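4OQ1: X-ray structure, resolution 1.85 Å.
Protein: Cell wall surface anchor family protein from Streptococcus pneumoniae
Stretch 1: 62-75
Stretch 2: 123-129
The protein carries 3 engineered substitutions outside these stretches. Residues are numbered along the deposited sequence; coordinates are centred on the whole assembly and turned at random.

Stretch 1 62-75: SYDDRVQIVRDLHS
Stretch 2 123-129: AEFLFEM

Leu126 is the apolar centre of this contact, and with 111 Å² covered by the other stretch it loses more surface than any other residue here. Its side chain, m at chi1 (-64°) and t at chi2 (-170°), points toward stretch 1 and meets four residues there. Leu126 CD1 lies 3.8 Å from Ile69 CD1 and 3.7 Å from Arg66 CB, Leu126 CG lies 3.9 Å from Val70 CG2, and Leu126 CB lies 4.3 Å from Tyr63 CE1. These are van der Waals separations, as expected of closely packed carbons.

The backbones set the frame for this packing. A helix starts at Arg66, with phi/psi near -60/-45 over most of its length and i to i+4 bonds running from Ile69 N to Asp65 O (3.0 Å) through Leu73 N to Ile69 O (2.7 Å). Residues 123-129 are extended, continuing a strand that begins earlier in the chain. The two axes approach to 8.3 Å, and their N-to-C directions differ by 140°, so the elements run roughly antiparallel but obliquely. The register is as follows: CA atoms pair as Tyr63 with Glu128 (6.9 Å), Arg66 with Leu126 (6.6 Å) and Val70 with Phe125 (6.2 Å). Strand alternation turns Glu124, Leu126 and Glu128 toward the helix, while Phe125 and Phe127 point away. In stretch 1, Arg66, Ile69, Val70 and Leu73 point toward the strand.

Val70, t at chi1 (166°), extends the apolar patch along the strand backbone: its CG2 is 4.1 Å from Phe125 CA and its CG1 3.8 Å from Glu124 O. Ile69 adopts m, t. Arg66 contributes its CB, but its p, t, t side chain leads away from the strand, and Arg66 NH1 donates instead to Tyr63 O at 3.0 Å, with an N-H...O angle of 162°.

Tyr63 lies in a short 3-10 segment before the helix, with phi/psi -63/-25, chi1 -171° (t) and chi2 68°. The edge of the ring faces Leu126 O, 3.9 Å from Tyr63 CE1, whereas one face receives Glu128 CB in a CH-pi contact, 4.3 Å from the Tyr63 ring centroid and 26° off the normal. Glu128 is extended, t at both chi1 and chi2, with chi3 -118°; its OE2 comes within 3.6 Å of Tyr63 CB. A water bridges this end, its oxygen accepting from Tyr63 N at 2.8 Å and donating to Glu128 OE1 at 2.7 Å.

The other polar edge is made by His74 and Glu124. His74, t at chi1 (176°) with chi2 50°, donates from ND1 to Glu124 OE1 at 2.7 Å; the angle of 161° is nearly straight, and the acceptor lies near the ring plane, as suits an N-H that lies in the ring plane. Glu124 reaches it with chi1 -64° (m), chi2 175° (t) and chi3 8°. The oxygen of a second water donates to Val70 O at 2.7 Å and to Glu124 OE1 at 2.8 Å, tying the carboxylate to the helix backbone as well.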

# COMPACT_ATOMS: atom_id res chain seq x y z
N SER A 62 19.37 -15.26 -41.55
CA SER A 62 19.90 -13.96 -41.79
C SER A 62 19.34 -12.86 -40.81
O SER A 62 18.17 -12.75 -40.64
CB SER A 62 19.57 -13.57 -43.21
OG SER A 62 20.03 -12.24 -43.39
N TYR A 63 20.20 -11.97 -40.34
CA TYR A 63 19.83 -10.81 -39.52
C TYR A 63 18.93 -9.88 -40.32
O TYR A 63 18.13 -9.18 -39.73
CB TYR A 63 21.07 -10.02 -39.04
CG TYR A 63 20.76 -8.95 -38.01
CD1 TYR A 63 20.33 -9.30 -36.71
CD2 TYR A 63 20.99 -7.59 -38.30
CE1 TYR A 63 20.03 -8.35 -35.77
CE2 TYR A 63 20.68 -6.60 -37.35
CZ TYR A 63 20.25 -6.99 -36.10
OH TYR A 63 19.94 -6.04 -35.15
N ASP A 64 19.03 -9.94 -41.64
CA ASP A 64 18.09 -9.15 -42.49
C ASP A 64 16.66 -9.56 -42.30
O ASP A 64 15.75 -8.82 -42.62
CB ASP A 64 18.46 -9.27 -43.97
CG ASP A 64 19.78 -8.56 -44.30
OD1 ASP A 64 20.17 -7.56 -43.64
OD2 ASP A 64 20.44 -9.08 -45.15
N ASP A 65 16.47 -10.81 -41.83
CA ASP A 65 15.15 -11.39 -41.64
C ASP A 65 14.67 -11.38 -40.17
O ASP A 65 13.64 -11.99 -39.83
CB ASP A 65 15.10 -12.84 -42.11
CG ASP A 65 15.27 -13.00 -43.62
OD1 ASP A 65 14.55 -12.27 -44.38
OD2 ASP A 65 16.12 -13.83 -43.97
N ARG A 66 15.31 -10.58 -39.35
CA ARG A 66 15.01 -10.55 -37.91
C ARG A 66 13.58 -10.35 -37.50
O ARG A 66 13.13 -11.00 -36.55
CB ARG A 66 15.90 -9.53 -37.18
CG ARG A 66 15.80 -8.11 -37.71
CD ARG A 66 16.89 -7.26 -37.14
NE ARG A 66 16.75 -5.89 -37.62
CZ ARG A 66 17.11 -5.45 -38.81
NH1 ARG A 66 17.69 -6.24 -39.73
NH2 ARG A 66 16.89 -4.18 -39.11
N VAL A 67 12.79 -9.51 -38.24
CA VAL A 67 11.38 -9.35 -37.89
C VAL A 67 10.62 -10.67 -37.98
O VAL A 67 9.91 -11.09 -37.07
CB VAL A 67 10.69 -8.21 -38.76
CG1 VAL A 67 9.21 -8.24 -38.66
CG2 VAL A 67 11.25 -6.85 -38.34
N GLN A 68 10.80 -11.38 -39.08
CA GLN A 68 10.08 -12.61 -39.32
C GLN A 68 10.60 -13.75 -38.41
O GLN A 68 9.79 -14.54 -37.88
CB GLN A 68 10.26 -12.99 -40.78
CG GLN A 68 9.71 -11.91 -41.78
CD GLN A 68 10.36 -10.48 -41.79
OE1 GLN A 68 11.54 -10.31 -41.51
NE2 GLN A 68 9.53 -9.43 -42.19
N ILE A 69 11.90 -13.80 -38.20
CA ILE A 69 12.53 -14.84 -37.34
C ILE A 69 11.96 -14.77 -35.92
O ILE A 69 11.42 -15.77 -35.35
CB ILE A 69 14.06 -14.74 -37.36
CG1 ILE A 69 14.67 -15.15 -38.70
CG2 ILE A 69 14.71 -15.67 -36.25
CD1 ILE A 69 16.12 -14.71 -38.76
N VAL A 70 12.00 -13.57 -35.36
CA VAL A 70 11.53 -13.34 -34.05
C VAL A 70 10.06 -13.69 -33.94
O VAL A 70 9.67 -14.35 -33.01
CB VAL A 70 11.79 -11.90 -33.58
CG1 VAL A 70 10.99 -11.52 -32.31
CG2 VAL A 70 13.31 -11.68 -33.44
N ARG A 71 9.24 -13.23 -34.91
CA ARG A 71 7.87 -13.77 -34.99
C ARG A 71 7.75 -15.28 -35.12
O ARG A 71 6.82 -15.89 -34.55
CB ARG A 71 7.16 -13.13 -36.21
CG ARG A 71 5.70 -13.58 -36.37
CD ARG A 71 5.20 -13.31 -37.76
NE ARG A 71 5.58 -11.97 -38.17
CZ ARG A 71 5.51 -11.53 -39.42
NH1 ARG A 71 5.06 -12.34 -40.39
NH2 ARG A 71 5.89 -10.28 -39.70
N ASP A 72 8.60 -15.90 -35.88
CA ASP A 72 8.43 -17.33 -36.11
C ASP A 72 8.91 -18.16 -34.92
O ASP A 72 8.44 -19.28 -34.70
CB ASP A 72 9.10 -17.84 -37.38
CG ASP A 72 8.44 -17.25 -38.68
OD1 ASP A 72 7.27 -16.80 -38.64
OD2 ASP A 72 9.11 -17.25 -39.70
N LEU A 73 9.80 -17.61 -34.11
CA LEU A 73 10.12 -18.30 -32.88
C LEU A 73 9.31 -17.96 -31.61
O LEU A 73 9.50 -18.59 -30.59
CB LEU A 73 11.58 -18.05 -32.61
CG LEU A 73 12.50 -18.55 -33.70
CD1 LEU A 73 13.87 -18.01 -33.36
CD2 LEU A 73 12.46 -20.03 -33.83
N HIS A 74 8.38 -16.97 -31.67
CA HIS A 74 7.67 -16.42 -30.54
C HIS A 74 6.90 -17.50 -29.69
O HIS A 74 7.00 -17.55 -28.46
CB HIS A 74 6.69 -15.33 -31.05
CG HIS A 74 5.83 -14.76 -29.95
ND1 HIS A 74 6.35 -14.29 -28.76
CD2 HIS A 74 4.47 -14.69 -29.83
CE1 HIS A 74 5.36 -13.92 -27.96
NE2 HIS A 74 4.21 -14.17 -28.58
N SER A 75 6.17 -18.32 -30.39
CA SER A 75 5.31 -19.35 -29.73
C SER A 75 6.27 -20.51 -29.41
O SER A 75 6.79 -21.18 -30.29
CB SER A 75 4.25 -19.84 -30.68
OG SER A 75 3.25 -20.60 -29.95
N ALA A 123 12.21 -10.86 -22.99
CA ALA A 123 12.58 -10.07 -24.12
C ALA A 123 13.02 -10.99 -25.30
O ALA A 123 13.95 -11.74 -25.20
CB ALA A 123 13.69 -9.13 -23.74
N GLU A 124 12.37 -10.84 -26.43
CA GLU A 124 12.64 -11.62 -27.57
C GLU A 124 13.23 -10.82 -28.66
O GLU A 124 12.52 -9.97 -29.24
CB GLU A 124 11.38 -12.22 -28.04
CG GLU A 124 10.85 -13.21 -26.96
CD GLU A 124 9.47 -13.82 -27.31
OE1 GLU A 124 8.97 -13.63 -28.43
OE2 GLU A 124 8.92 -14.51 -26.43
N PHE A 125 14.51 -11.10 -28.95
CA PHE A 125 15.16 -10.37 -30.02
C PHE A 125 16.33 -11.16 -30.58
O PHE A 125 16.80 -12.17 -29.98
CB PHE A 125 15.63 -8.99 -29.54
CG PHE A 125 16.54 -9.03 -28.36
CD1 PHE A 125 16.09 -9.18 -27.05
CD2 PHE A 125 17.91 -8.94 -28.54
CE1 PHE A 125 16.99 -9.26 -26.01
CE2 PHE A 125 18.79 -8.99 -27.50
CZ PHE A 125 18.33 -9.11 -26.23
N LEU A 126 16.91 -10.62 -31.65
CA LEU A 126 18.12 -11.20 -32.16
C LEU A 126 19.16 -10.14 -32.03
O LEU A 126 18.84 -8.96 -32.08
CB LEU A 126 18.00 -11.47 -33.67
CG LEU A 126 17.02 -12.46 -34.28
CD1 LEU A 126 17.32 -12.68 -35.75
CD2 LEU A 126 17.13 -13.74 -33.55
N PHE A 127 20.37 -10.58 -31.87
CA PHE A 127 21.51 -9.72 -32.10
C PHE A 127 22.63 -10.39 -32.95
O PHE A 127 22.84 -11.58 -32.85
CB PHE A 127 22.03 -9.14 -30.77
CG PHE A 127 22.66 -10.11 -29.82
CD1 PHE A 127 24.03 -10.37 -29.85
CD2 PHE A 127 21.86 -10.83 -28.96
CE1 PHE A 127 24.64 -11.21 -28.94
CE2 PHE A 127 22.44 -11.75 -28.07
CZ PHE A 127 23.82 -11.96 -28.08
N GLU A 128 23.48 -9.59 -33.60
CA GLU A 128 24.49 -10.20 -34.47
C GLU A 128 25.82 -9.55 -34.13
O GLU A 128 25.90 -8.32 -34.03
CB GLU A 128 24.09 -10.03 -35.92
CG GLU A 128 25.16 -10.58 -36.85
CD GLU A 128 24.82 -10.46 -38.29
OE1 GLU A 128 24.72 -11.50 -38.91
OE2 GLU A 128 24.63 -9.33 -38.80
N MET A 129 26.81 -10.42 -33.83
CA MET A 129 28.23 -10.06 -33.76
C MET A 129 29.02 -10.45 -35.05
O MET A 129 29.09 -11.58 -35.41
CB MET A 129 28.77 -10.81 -32.55
CG MET A 129 28.11 -10.32 -31.25
SD MET A 129 28.32 -8.54 -31.01
CE MET A 129 28.01 -8.51 -29.23
O HOH W 1 22.96 -12.35 -40.82
O HOH W 2 10.57 -14.72 -30.48